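PDB 5TVA: 6-carboxyhexanoate--CoA ligase, which is a bacterial enzyme of the BioW family, a mixed alpha/beta protein modelled here as a single chain with coenzyme A and adenosine monophosphate bound. Local coordinates for residues S5-A10 against R135-D140; E99-G104 against A177-S182; L158-A163 against Y199-P204. One frame throughout, in Å; residues are numbered along the deposited sequence.

Contact 1. Residues S5-A10 against R135-D140. With COA (coenzyme A), chain D.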
loop_
_atom_site.group_PDB
_atom_site.type_symbol
_atom_site.label_atom_id
_atom_site.label_comp_id
_atom_site.label_asym_id
_atom_site.label_seq_id
_atom_site.Cartn_x
_atom_site.Cartn_y
_atom_site.Cartn_z
ATOM N N SER A 5 18.868 -3.648 1.940
ATOM C CA SER A 5 17.648 -3.012 1.474
ATOM C C SER A 5 17.988 -2.147 0.264
ATOM O O SER A 5 18.936 -1.363 0.316
ATOM C CB SER A 5 17.050 -2.168 2.602
ATOM O OG SER A 5 16.221 -1.144 2.105
ATOM N N VAL A 6 17.246 -2.318 -0.831
ATOM C CA VAL A 6 17.504 -1.596 -2.079
ATOM C C VAL A 6 16.272 -0.777 -2.407
ATOM O O VAL A 6 15.241 -1.338 -2.798
ATOM C CB VAL A 6 17.840 -2.540 -3.236
ATOM C CG1 VAL A 6 18.166 -1.732 -4.487
ATOM C CG2 VAL A 6 18.991 -3.434 -2.859
ATOM N N ARG A 7 16.371 0.546 -2.274
ATOM C CA ARG A 7 15.224 1.428 -2.476
ATOM C C ARG A 7 15.455 2.320 -3.681
ATOM O O ARG A 7 16.475 3.008 -3.750
ATOM C CB ARG A 7 14.953 2.311 -1.254
ATOM C CG ARG A 7 14.348 1.592 -0.063
ATOM C CD ARG A 7 14.227 2.545 1.156
ATOM N NE ARG A 7 15.504 2.660 1.862
ATOM C CZ ARG A 7 15.779 3.528 2.849
ATOM N NH1 ARG A 7 14.866 4.403 3.268
ATOM N NH2 ARG A 7 16.980 3.521 3.422
ATOM N N MET A 8 14.481 2.342 -4.596
ATOM C CA MET A 8 14.541 3.152 -5.805
ATOM C C MET A 8 13.324 4.061 -5.869
ATOM O O MET A 8 12.208 3.632 -5.582
ATOM C CB MET A 8 14.595 2.252 -7.050
ATOM C CG MET A 8 14.648 2.991 -8.423
ATOM S SD MET A 8 13.063 3.609 -9.073
ATOM C CE MET A 8 12.171 2.072 -9.327
ATOM N N ARG A 9 13.546 5.317 -6.241
ATOM C CA ARG A 9 12.484 6.236 -6.626
ATOM C C ARG A 9 12.925 6.969 -7.884
ATOM O O ARG A 9 14.124 7.179 -8.099
ATOM C CB ARG A 9 12.182 7.242 -5.524
ATOM C CG ARG A 9 13.326 8.221 -5.287
ATOM C CD ARG A 9 13.041 9.104 -4.100
ATOM N NE ARG A 9 13.906 10.278 -4.066
ATOM C CZ ARG A 9 14.980 10.377 -3.288
ATOM N NH1 ARG A 9 15.305 9.374 -2.480
ATOM N NH2 ARG A 9 15.725 11.467 -3.315
ATOM N N ALA A 10 11.958 7.344 -8.725
ATOM C CA ALA A 10 12.255 8.006 -9.996
ATOM C C ALA A 10 11.204 9.065 -10.282
ATOM O O ALA A 10 10.022 8.870 -9.989
ATOM C CB ALA A 10 12.324 7.012 -11.161
ATOM N N ARG A 135 4.566 6.744 4.754
ATOM C CA ARG A 135 4.906 5.767 3.735
ATOM C C ARG A 135 5.313 4.473 4.409
ATOM O O ARG A 135 6.212 4.476 5.255
ATOM C CB ARG A 135 6.054 6.254 2.849
ATOM C CG ARG A 135 5.671 6.928 1.552
ATOM C CD ARG A 135 6.941 7.454 0.871
ATOM N NE ARG A 135 6.893 8.901 0.722
ATOM C CZ ARG A 135 7.742 9.774 1.258
ATOM N NH1 ARG A 135 8.778 9.386 1.994
ATOM N NH2 ARG A 135 7.543 11.062 1.038
ATOM N N THR A 136 4.657 3.372 4.030
ATOM C CA THR A 136 5.125 2.050 4.428
ATOM C C THR A 136 6.341 1.684 3.592
ATOM O O THR A 136 6.294 1.779 2.360
ATOM C CB THR A 136 4.021 1.010 4.217
ATOM O OG1 THR A 136 2.847 1.370 4.951
ATOM C CG2 THR A 136 4.491 -0.376 4.621
ATOM N N ILE A 137 7.439 1.280 4.249
ATOM C CA ILE A 137 8.689 0.919 3.574
ATOM C C ILE A 137 9.305 -0.265 4.304
ATOM O O ILE A 137 8.749 -0.775 5.282
ATOM C CB ILE A 137 9.705 2.086 3.479
ATOM C CG1 ILE A 137 10.157 2.589 4.855
ATOM C CG2 ILE A 137 9.152 3.276 2.627
ATOM C CD1 ILE A 137 11.462 3.394 4.764
ATOM N N HIS A 138 10.455 -0.721 3.801
ATOM C CA HIS A 138 11.258 -1.755 4.467
ATOM C C HIS A 138 10.474 -3.054 4.619
ATOM O O HIS A 138 10.447 -3.677 5.688
ATOM C CB HIS A 138 11.774 -1.278 5.828
ATOM C CG HIS A 138 12.897 -0.296 5.742
ATOM N ND1 HIS A 138 13.668 -0.136 4.610
ATOM C CD2 HIS A 138 13.402 0.558 6.662
ATOM C CE1 HIS A 138 14.589 0.785 4.831
ATOM N NE2 HIS A 138 14.452 1.219 6.072
ATOM N N PHE A 139 9.826 -3.452 3.532
ATOM C CA PHE A 139 9.105 -4.713 3.446
ATOM C C PHE A 139 9.424 -5.337 2.096
ATOM O O PHE A 139 9.676 -4.623 1.123
ATOM C CB PHE A 139 7.581 -4.507 3.599
ATOM C CG PHE A 139 6.973 -3.775 2.462
ATOM C CD1 PHE A 139 6.517 -4.474 1.314
ATOM C CD2 PHE A 139 6.877 -2.398 2.488
ATOM C CE1 PHE A 139 5.988 -3.793 0.219
ATOM C CE2 PHE A 139 6.331 -1.714 1.423
ATOM C CZ PHE A 139 5.889 -2.424 0.259
ATOM N N ASP A 140 9.411 -6.670 2.044
ATOM C CA ASP A 140 9.555 -7.395 0.785
ATOM C C ASP A 140 9.091 -8.831 0.991
ATOM O O ASP A 140 9.064 -9.334 2.125
ATOM C CB ASP A 140 11.008 -7.357 0.277
ATOM C CG ASP A 140 11.132 -7.710 -1.224
ATOM O OD1 ASP A 140 10.092 -7.852 -1.909
ATOM O OD2 ASP A 140 12.281 -7.792 -1.716
HETATM N N1A COA D . 5.358 8.758 -3.835
HETATM C C2A COA D . 5.664 10.053 -4.011
HETATM N N3A COA D . 6.845 10.541 -3.654
HETATM C C4A COA D . 7.766 9.747 -3.073
HETATM C C5A COA D . 7.485 8.394 -2.869
HETATM C C6A COA D . 6.215 7.921 -3.286
HETATM N N6A COA D . 5.865 6.459 -3.068
HETATM N N7A COA D . 8.549 7.821 -2.303
HETATM C C8A COA D . 9.470 8.751 -2.143
HETATM N N9A COA D . 9.025 9.910 -2.633
HETATM C C1B COA D . 9.858 11.138 -2.484
HETATM C C2B COA D . 9.599 12.344 -2.780
HETATM O O2B COA D . 8.252 12.792 -2.423
HETATM C C3B COA D . 10.623 12.887 -1.571
HETATM O O3B COA D . 9.964 12.562 -0.317
HETATM P P3B COA D . 9.249 13.591 0.803
HETATM O O7A COA D . 9.674 13.098 2.152
HETATM O O8A COA D . 9.642 15.027 0.627
HETATM O O9A COA D . 7.747 13.506 0.733
HETATM C C4B COA D . 11.722 12.207 -1.735
HETATM O O4B COA D . 11.380 11.059 -2.741
HETATM C C5B COA D . 12.345 11.562 -0.406
HETATM O O5B COA D . 11.672 10.401 -0.058
HETATM P P1A COA D . 12.379 9.060 0.652
HETATM O O1A COA D . 11.640 8.742 1.959
HETATM O O2A COA D . 13.857 9.233 0.906
HETATM O O3A COA D . 12.126 7.784 -0.358
HETATM P P2A COA D . 13.034 6.369 -0.468
HETATM O O4A COA D . 14.246 6.707 -1.345
HETATM O O5A COA D . 13.575 5.943 0.906
HETATM O O6A COA D . 12.052 5.196 -1.185
HETATM C CBP COA D . 9.878 3.922 -1.753
HETATM C CCP COA D . 10.651 4.986 -0.820
HETATM C CDP COA D . 9.621 4.547 -3.149
HETATM C CEP COA D . 10.816 2.732 -2.048
HETATM C CAP COA D . 8.488 3.442 -1.055
HETATM O OAP COA D . 7.385 4.124 -1.523
HETATM C C9P COA D . 8.131 1.938 -1.222
HETATM O O9P COA D . 8.464 1.111 -0.401
HETATM N N8P COA D . 7.364 1.481 -2.379
HETATM C C7P COA D . 7.029 0.034 -2.578
HETATM C C6P COA D . 5.530 -0.232 -2.563
HETATM C C5P COA D . 4.716 0.479 -3.701
HETATM O O5P COA D . 4.860 1.617 -3.942
HETATM N N4P COA D . 3.730 -0.330 -4.461
HETATM C C3P COA D . 2.945 0.321 -5.589
HETATM C C2P COA D . 1.763 -0.589 -5.942
HETATM S S1P COA D . 0.904 -0.880 -4.365
#
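Arg9 NH1 donates a hydrogen bond to coenzyme A O4A, 3.1 Å long with an N-H...O angle of 146°; Arg7, whose guanidinium face lies against His138, approaches the same phosphate. O4A lies at the edge of the Arg9 guanidinium, in its plane. Another oxygen of that phosphate, O5A, is 3.1 Å from Arg7 NH1, and together the two arginines probably balance part of its charge. The Arg7 chain leaves the strand nearly straight and bends at chi3 (-81°), which turns one guanidinium face toward His138 CE1. That carbon stands over the centre of the group, 3.6 Å from Arg7 CZ, with the two planes 61° apart; this is far from a parallel stack. Ile137 wedges in beside them: its CD1 covers a face of the His138 ring and lies 3.9 Å from Arg7 NH1, while its CG2 packs on coenzyme A CAP. Strand 3-12, the middle strand of an antiparallel three-stranded sheet, thus supplies one wall of the coenzyme A pocket, and the loop entering strand 139-141, at the border of a parallel sheet, supplies another. Glu21 of neighbouring strand 15-25 ties the walls together, accepting from His138 N through one carboxylate oxygen and bonding Ser5 OG through the other. Ser5 OG is 3.7 Å from His138 ND1, a packing distance. Glu51, on strand 45-52, forms a salt bridge with Arg7 NH2 and so steadies the guanidinium from the side of its own sheet. Farther along the loop, Thr136 N bonds N1 of adenosine monophosphate. At the pantetheine arm, Phe139 offers the edge of its ring, with CZ 3.6 Å from C6P.

Contact 2. Residues E99-G104 against A177-S182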
loop_
_atom_site.group_PDB
_atom_site.type_symbol
_atom_site.label_atom_id
_atom_site.label_comp_id
_atom_site.label_asym_id
_atom_site.label_seq_id
_atom_site.Cartn_x
_atom_site.Cartn_y
_atom_site.Cartn_z
ATOM N N GLU A 99 -14.888 9.316 1.555
ATOM C CA GLU A 99 -15.115 10.708 1.188
ATOM C C GLU A 99 -13.800 11.450 0.967
ATOM O O GLU A 99 -13.685 12.255 0.033
ATOM C CB GLU A 99 -15.951 11.389 2.277
ATOM C CG GLU A 99 -16.303 12.847 1.996
ATOM C CD GLU A 99 -16.985 13.552 3.178
ATOM O OE1 GLU A 99 -17.149 12.930 4.258
ATOM O OE2 GLU A 99 -17.350 14.742 3.020
ATOM N N ILE A 100 -12.794 11.194 1.811
ATOM C CA ILE A 100 -11.545 11.952 1.728
ATOM C C ILE A 100 -10.784 11.600 0.456
ATOM O O ILE A 100 -10.218 12.478 -0.207
ATOM C CB ILE A 100 -10.683 11.721 2.987
ATOM C CG1 ILE A 100 -11.328 12.365 4.217
ATOM C CG2 ILE A 100 -9.292 12.301 2.793
ATOM C CD1 ILE A 100 -10.541 12.179 5.516
ATOM N N LEU A 101 -10.757 10.320 0.089
ATOM C CA LEU A 101 -9.976 9.917 -1.073
ATOM C C LEU A 101 -10.598 10.430 -2.367
ATOM O O LEU A 101 -9.890 10.922 -3.257
ATOM C CB LEU A 101 -9.850 8.397 -1.109
ATOM C CG LEU A 101 -9.010 7.729 -0.021
ATOM C CD1 LEU A 101 -8.822 6.266 -0.374
ATOM C CD2 LEU A 101 -7.672 8.422 0.153
ATOM N N SER A 102 -11.921 10.333 -2.485
ATOM C CA SER A 102 -12.584 10.708 -3.729
ATOM C C SER A 102 -12.558 12.213 -3.956
ATOM O O SER A 102 -12.523 12.661 -5.105
ATOM C CB SER A 102 -14.019 10.188 -3.725
ATOM O OG SER A 102 -14.633 10.453 -2.474
ATOM N N LYS A 103 -12.553 13.005 -2.893
ATOM C CA LYS A 103 -12.572 14.454 -3.026
ATOM C C LYS A 103 -11.181 15.074 -2.996
ATOM O O LYS A 103 -11.069 16.304 -2.973
ATOM C CB LYS A 103 -13.462 15.061 -1.938
ATOM C CG LYS A 103 -14.929 14.630 -2.094
ATOM C CD LYS A 103 -15.795 14.953 -0.876
ATOM C CE LYS A 103 -15.897 16.449 -0.614
ATOM N NZ LYS A 103 -16.846 16.740 0.498
ATOM N N GLY A 104 -10.125 14.260 -3.027
ATOM C CA GLY A 104 -8.761 14.759 -3.025
ATOM C C GLY A 104 -8.136 14.797 -1.645
ATOM O O GLY A 104 -8.394 15.718 -0.867
ATOM N N ALA A 177 -7.223 -1.791 9.549
ATOM C CA ALA A 177 -7.820 -2.000 8.233
ATOM C C ALA A 177 -7.289 -0.936 7.289
ATOM O O ALA A 177 -6.844 0.130 7.723
ATOM C CB ALA A 177 -9.357 -1.934 8.282
ATOM N N GLU A 178 -7.362 -1.220 5.986
ATOM C CA GLU A 178 -6.845 -0.309 4.976
ATOM C C GLU A 178 -7.851 -0.141 3.842
ATOM O O GLU A 178 -8.503 -1.110 3.433
ATOM C CB GLU A 178 -5.516 -0.826 4.426
ATOM C CG GLU A 178 -4.912 0.077 3.328
ATOM C CD GLU A 178 -3.593 -0.446 2.790
ATOM O OE1 GLU A 178 -3.002 -1.332 3.425
ATOM O OE2 GLU A 178 -3.133 0.039 1.740
ATOM N N LEU A 179 -7.962 1.085 3.325
ATOM C CA LEU A 179 -8.676 1.367 2.083
ATOM C C LEU A 179 -7.710 1.949 1.053
ATOM O O LEU A 179 -6.928 2.850 1.365
ATOM C CB LEU A 179 -9.850 2.340 2.313
ATOM C CG LEU A 179 -10.574 2.938 1.095
ATOM C CD1 LEU A 179 -11.409 1.903 0.358
ATOM C CD2 LEU A 179 -11.459 4.112 1.493
ATOM N N CYS A 180 -7.763 1.438 -0.180
ATOM C CA CYS A 180 -6.821 1.863 -1.213
ATOM C C CYS A 180 -7.457 1.761 -2.594
ATOM O O CYS A 180 -8.028 0.720 -2.942
ATOM C CB CYS A 180 -5.548 1.002 -1.184
ATOM S SG CYS A 180 -4.274 1.356 -2.466
ATOM N N TRP A 181 -7.340 2.832 -3.373
ATOM C CA TRP A 181 -7.396 2.707 -4.823
ATOM C C TRP A 181 -6.336 3.607 -5.448
ATOM O O TRP A 181 -5.829 4.550 -4.822
ATOM C CB TRP A 181 -8.802 2.985 -5.391
ATOM C CG TRP A 181 -9.363 4.356 -5.224
ATOM C CD1 TRP A 181 -9.061 5.460 -5.961
ATOM C CD2 TRP A 181 -10.387 4.760 -4.299
ATOM N NE1 TRP A 181 -9.811 6.537 -5.536
ATOM C CE2 TRP A 181 -10.635 6.132 -4.521
ATOM C CE3 TRP A 181 -11.103 4.100 -3.294
ATOM C CZ2 TRP A 181 -11.564 6.858 -3.773
ATOM C CZ3 TRP A 181 -12.031 4.821 -2.553
ATOM C CH2 TRP A 181 -12.251 6.187 -2.796
ATOM N N SER A 182 -6.015 3.293 -6.704
ATOM C CA SER A 182 -4.843 3.835 -7.379
ATOM C C SER A 182 -5.043 5.296 -7.780
ATOM O O SER A 182 -6.163 5.780 -7.949
ATOM C CB SER A 182 -4.512 2.990 -8.615
ATOM O OG SER A 182 -3.178 3.198 -9.059
#
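The indole of Trp181 receives Leu101 on one face and Ser102 at its edge. Leu101 CD1 sits 4.1 Å from the centroid of the six-membered ring and only 9° off its normal, a CH-pi contact made squarely over the benzene half. Nearer the helix, Leu101 CB lies over the same face, 3.5 Å from Trp181 CZ2. Ser102 CA lies in the ring plane, at the edge, and Ser102 N approaches CZ2 obliquely at 3.7 Å. Trp181 presents its ring this way because CG stands between the backbone N and the carbonyl carbon (chi1 64°), which swings the indole out from the strand to the last turn of helix 91-102. The second apolar partner is Leu179, two residues earlier on the same strand: its CD2 is 3.9 Å from Leu101 CD1, and the two leucines slide past one another in opposite directions. One methyl of Leu101 is therefore shared between an aromatic face and a branched side chain, and Val216 of the adjoining strand 214-219 touches the same leucine. The contact fixes the C-terminal end of helix 91-102 to an inner strand of the six-stranded mixed sheet. Ser102 OG bonds Val98 O one turn back, and Lys103 NZ forms a salt bridge with Glu99 OE2 at 3.3 Å, though the hydrogen bond within it is weak. Hydrocarbon and pi surface do the joining here, so dispersion and shape, rather than directed polar bonds, probably set how the helix end rests on the sheet.

Contact 3. Residues L158-A163 against Y199-P204; sequences LRTVDA and YVRITP. With COA (coenzyme A), chain D.
Tyr199 lays the far end of its ring against the helix, with OH 3.6 Å from Ala163 CB and CE2 4.3 Å from Thr160 CG2, the threonine methyl approaching the ring obliquely. With CG anti to the backbone N (chi1 177°), the phenol spans most of the distance between strand and helix and brings its hydroxyl to the helix surface. There polar ends gather near one water. The water is 3.0 Å from Tyr199 OH in a hydrogen bond and 3.4 Å from Thr160 OG1 in a weak one; it also lies in the guanidinium plane of Arg201, at the edge of that group, as a neighbour and not a bonded partner. Arg201 bends at chi3 (43°) and crosses the Thr160 side chain at about a right angle; its NH2 stays 3.7 Å from Thr160 OG1, so the two polar ends are neighbours without a direct bond. Arg201 NH1 has a weak hydrogen bond to Thr67 OG1 on strand 65-69. The 158-163 part of helix 158-173 covers the six-stranded mixed sheet here, running roughly antiparallel to strand 199-203 but well skewed, with segment axes 143° apart in direction and 11.7 Å apart at closest approach. Tyr199 and Arg201 from the strand and Thr160 and Ala163 from the helix meet between the two axes. Ala163 also borders the coenzyme A site: its CA is 3.8 Å from the ligand sulfur S1P, so the tyrosine hydroxyl and the thiol end of the ligand meet the same small residue. One turn back, Arg159 forms a cation-pi pair with Tyr187 and a long, weak ion pair with adenosine monophosphate, while Val161 packs on helix 144-153.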
loop_
_atom_site.group_PDB
_atom_site.type_symbol
_atom_site.label_atom_id
_atom_site.label_comp_id
_atom_site.label_asym_id
_atom_site.label_seq_id
_atom_site.Cartn_x
_atom_site.Cartn_y
_atom_site.Cartn_z
ATOM N N LEU A 158 0.832 -8.141 -11.419
ATOM C CA LEU A 158 2.015 -7.662 -10.705
ATOM C C LEU A 158 1.667 -6.561 -9.704
ATOM O O LEU A 158 2.325 -6.439 -8.666
ATOM C CB LEU A 158 3.078 -7.167 -11.697
ATOM C CG LEU A 158 3.805 -8.242 -12.520
ATOM C CD1 LEU A 158 4.877 -7.632 -13.428
ATOM C CD2 LEU A 158 4.420 -9.296 -11.600
ATOM N N ARG A 159 0.642 -5.754 -9.984
ATOM C CA ARG A 159 0.208 -4.780 -8.986
ATOM C C ARG A 159 -0.339 -5.478 -7.750
ATOM O O ARG A 159 -0.098 -5.035 -6.615
ATOM C CB ARG A 159 -0.825 -3.827 -9.576
ATOM C CG ARG A 159 -0.300 -3.132 -10.789
ATOM C CD ARG A 159 -1.031 -1.851 -11.071
ATOM N NE ARG A 159 -0.687 -0.829 -10.093
ATOM C CZ ARG A 159 -0.483 0.449 -10.397
ATOM N NH1 ARG A 159 -0.563 0.842 -11.669
ATOM N NH2 ARG A 159 -0.181 1.322 -9.437
ATOM N N THR A 160 -1.046 -6.593 -7.948
ATOM C CA THR A 160 -1.498 -7.377 -6.808
ATOM C C THR A 160 -0.316 -7.888 -5.998
ATOM O O THR A 160 -0.304 -7.795 -4.761
ATOM C CB THR A 160 -2.378 -8.534 -7.277
ATOM O OG1 THR A 160 -3.508 -7.989 -7.949
ATOM C CG2 THR A 160 -2.858 -9.348 -6.082
ATOM N N VAL A 161 0.694 -8.426 -6.682
ATOM C CA VAL A 161 1.876 -8.924 -5.981
ATOM C C VAL A 161 2.457 -7.840 -5.084
ATOM O O VAL A 161 2.773 -8.090 -3.914
ATOM C CB VAL A 161 2.911 -9.451 -6.994
ATOM C CG1 VAL A 161 4.205 -9.838 -6.299
ATOM C CG2 VAL A 161 2.323 -10.648 -7.779
ATOM N N ASP A 162 2.569 -6.612 -5.605
ATOM C CA ASP A 162 3.186 -5.514 -4.858
ATOM C C ASP A 162 2.292 -5.035 -3.716
ATOM O O ASP A 162 2.765 -4.843 -2.592
ATOM C CB ASP A 162 3.483 -4.348 -5.796
ATOM C CG ASP A 162 4.677 -4.598 -6.678
ATOM O OD1 ASP A 162 5.451 -5.548 -6.397
ATOM O OD2 ASP A 162 4.816 -3.841 -7.670
ATOM N N ALA A 163 0.997 -4.822 -3.993
ATOM C CA ALA A 163 0.088 -4.295 -2.979
ATOM C C ALA A 163 -0.131 -5.282 -1.836
ATOM O O ALA A 163 -0.242 -4.865 -0.671
ATOM C CB ALA A 163 -1.248 -3.891 -3.615
ATOM N N TYR A 199 -7.902 -9.819 2.154
ATOM C CA TYR A 199 -7.555 -8.842 1.126
ATOM C C TYR A 199 -8.671 -8.870 0.085
ATOM O O TYR A 199 -8.873 -9.884 -0.600
ATOM C CB TYR A 199 -6.185 -9.166 0.531
ATOM C CG TYR A 199 -5.714 -8.266 -0.599
ATOM C CD1 TYR A 199 -5.146 -7.027 -0.333
ATOM C CD2 TYR A 199 -5.815 -8.667 -1.934
ATOM C CE1 TYR A 199 -4.697 -6.199 -1.358
ATOM C CE2 TYR A 199 -5.370 -7.839 -2.971
ATOM C CZ TYR A 199 -4.807 -6.610 -2.675
ATOM O OH TYR A 199 -4.357 -5.762 -3.680
ATOM N N VAL A 200 -9.401 -7.763 -0.024
ATOM C CA VAL A 200 -10.672 -7.729 -0.741
ATOM C C VAL A 200 -10.520 -6.779 -1.922
ATOM O O VAL A 200 -10.519 -5.557 -1.757
ATOM C CB VAL A 200 -11.829 -7.320 0.178
ATOM C CG1 VAL A 200 -13.146 -7.502 -0.527
ATOM C CG2 VAL A 200 -11.804 -8.176 1.430
ATOM N N ARG A 201 -10.398 -7.340 -3.129
ATOM C CA ARG A 201 -10.184 -6.540 -4.332
ATOM C C ARG A 201 -11.522 -6.100 -4.906
ATOM O O ARG A 201 -12.451 -6.900 -5.004
ATOM C CB ARG A 201 -9.390 -7.351 -5.349
ATOM C CG ARG A 201 -8.389 -8.283 -4.663
ATOM C CD ARG A 201 -7.603 -9.103 -5.649
ATOM N NE ARG A 201 -7.178 -8.287 -6.778
ATOM C CZ ARG A 201 -7.511 -8.544 -8.039
ATOM N NH1 ARG A 201 -8.259 -9.608 -8.314
ATOM N NH2 ARG A 201 -7.082 -7.752 -9.014
ATOM N N ILE A 202 -11.633 -4.821 -5.257
ATOM C CA ILE A 202 -12.938 -4.226 -5.517
ATOM C C ILE A 202 -12.847 -3.298 -6.723
ATOM O O ILE A 202 -12.091 -2.319 -6.698
ATOM C CB ILE A 202 -13.462 -3.468 -4.289
ATOM C CG1 ILE A 202 -13.794 -4.471 -3.178
ATOM C CG2 ILE A 202 -14.657 -2.601 -4.661
ATOM C CD1 ILE A 202 -14.032 -3.845 -1.817
ATOM N N THR A 203 -13.628 -3.598 -7.771
ATOM C CA THR A 203 -13.648 -2.809 -9.016
ATOM C C THR A 203 -15.069 -2.383 -9.388
ATOM O O THR A 203 -16.000 -3.186 -9.293
ATOM C CB THR A 203 -13.068 -3.602 -10.213
ATOM O OG1 THR A 203 -12.141 -4.588 -9.742
ATOM C CG2 THR A 203 -12.365 -2.675 -11.194
ATOM N N PRO A 204 -15.246 -1.119 -9.811
ATOM C CA PRO A 204 -14.239 -0.060 -9.790
ATOM C C PRO A 204 -14.489 0.964 -8.681
ATOM O O PRO A 204 -15.633 1.359 -8.443
ATOM C CB PRO A 204 -14.403 0.584 -11.165
ATOM C CG PRO A 204 -15.900 0.473 -11.417
ATOM C CD PRO A 204 -16.400 -0.744 -10.653
HETATM N N1A COA D . 5.358 8.758 -3.835
HETATM C C2A COA D . 5.664 10.053 -4.011
HETATM N N3A COA D . 6.845 10.541 -3.654
HETATM C C4A COA D . 7.766 9.747 -3.073
HETATM C C5A COA D . 7.485 8.394 -2.869
HETATM C C6A COA D . 6.215 7.921 -3.286
HETATM N N6A COA D . 5.865 6.459 -3.068
HETATM N N7A COA D . 8.549 7.821 -2.303
HETATM C C8A COA D . 9.470 8.751 -2.143
HETATM N N9A COA D . 9.025 9.910 -2.633
HETATM C C1B COA D . 9.858 11.138 -2.484
HETATM C C2B COA D . 9.599 12.344 -2.780
HETATM O O2B COA D . 8.252 12.792 -2.423
HETATM C C3B COA D . 10.623 12.887 -1.571
HETATM O O3B COA D . 9.964 12.562 -0.317
HETATM P P3B COA D . 9.249 13.591 0.803
HETATM O O7A COA D . 9.674 13.098 2.152
HETATM O O8A COA D . 9.642 15.027 0.627
HETATM O O9A COA D . 7.747 13.506 0.733
HETATM C C4B COA D . 11.722 12.207 -1.735
HETATM O O4B COA D . 11.380 11.059 -2.741
HETATM C C5B COA D . 12.345 11.562 -0.406
HETATM O O5B COA D . 11.672 10.401 -0.058
HETATM P P1A COA D . 12.379 9.060 0.652
HETATM O O1A COA D . 11.640 8.742 1.959
HETATM O O2A COA D . 13.857 9.233 0.906
HETATM O O3A COA D . 12.126 7.784 -0.358
HETATM P P2A COA D . 13.034 6.369 -0.468
HETATM O O4A COA D . 14.246 6.707 -1.345
HETATM O O5A COA D . 13.575 5.943 0.906
HETATM O O6A COA D . 12.052 5.196 -1.185
HETATM C CBP COA D . 9.878 3.922 -1.753
HETATM C CCP COA D . 10.651 4.986 -0.820
HETATM C CDP COA D . 9.621 4.547 -3.149
HETATM C CEP COA D . 10.816 2.732 -2.048
HETATM C CAP COA D . 8.488 3.442 -1.055
HETATM O OAP COA D . 7.385 4.124 -1.523
HETATM C C9P COA D . 8.131 1.938 -1.222
HETATM O O9P COA D . 8.464 1.111 -0.401
HETATM N N8P COA D . 7.364 1.481 -2.379
HETATM C C7P COA D . 7.029 0.034 -2.578
HETATM C C6P COA D . 5.530 -0.232 -2.563
HETATM C C5P COA D . 4.716 0.479 -3.701
HETATM O O5P COA D . 4.860 1.617 -3.942
HETATM N N4P COA D . 3.730 -0.330 -4.461
HETATM C C3P COA D . 2.945 0.321 -5.589
HETATM C C2P COA D . 1.763 -0.589 -5.942
HETATM S S1P COA D . 0.904 -0.880 -4.365
HETATM O O HOH W 1 -5.079 -5.329 -6.603
#

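How the contacts relate
All three contacts are buried, but they differ in what fills them. Contact 1 is charged and ligand-lined, contact 2 is apolar, and contact 3 mixes aliphatic packing with a water-linked polar cluster. Contacts 2 and 3 anchor helices 91-102 and 158-173 to different strands of the same six-stranded sheet, and they touch where Ser182 OG lies 3.6 Å from Arg159 NH2, beside adenosine monophosphate. Contact 1 involves two other sheets and sits across the chain's centre from contact 2, their centres about 22 Å apart. Coenzyme A connects contacts 1 and 3, its phosphates lying at the former and its sulfur at the latter.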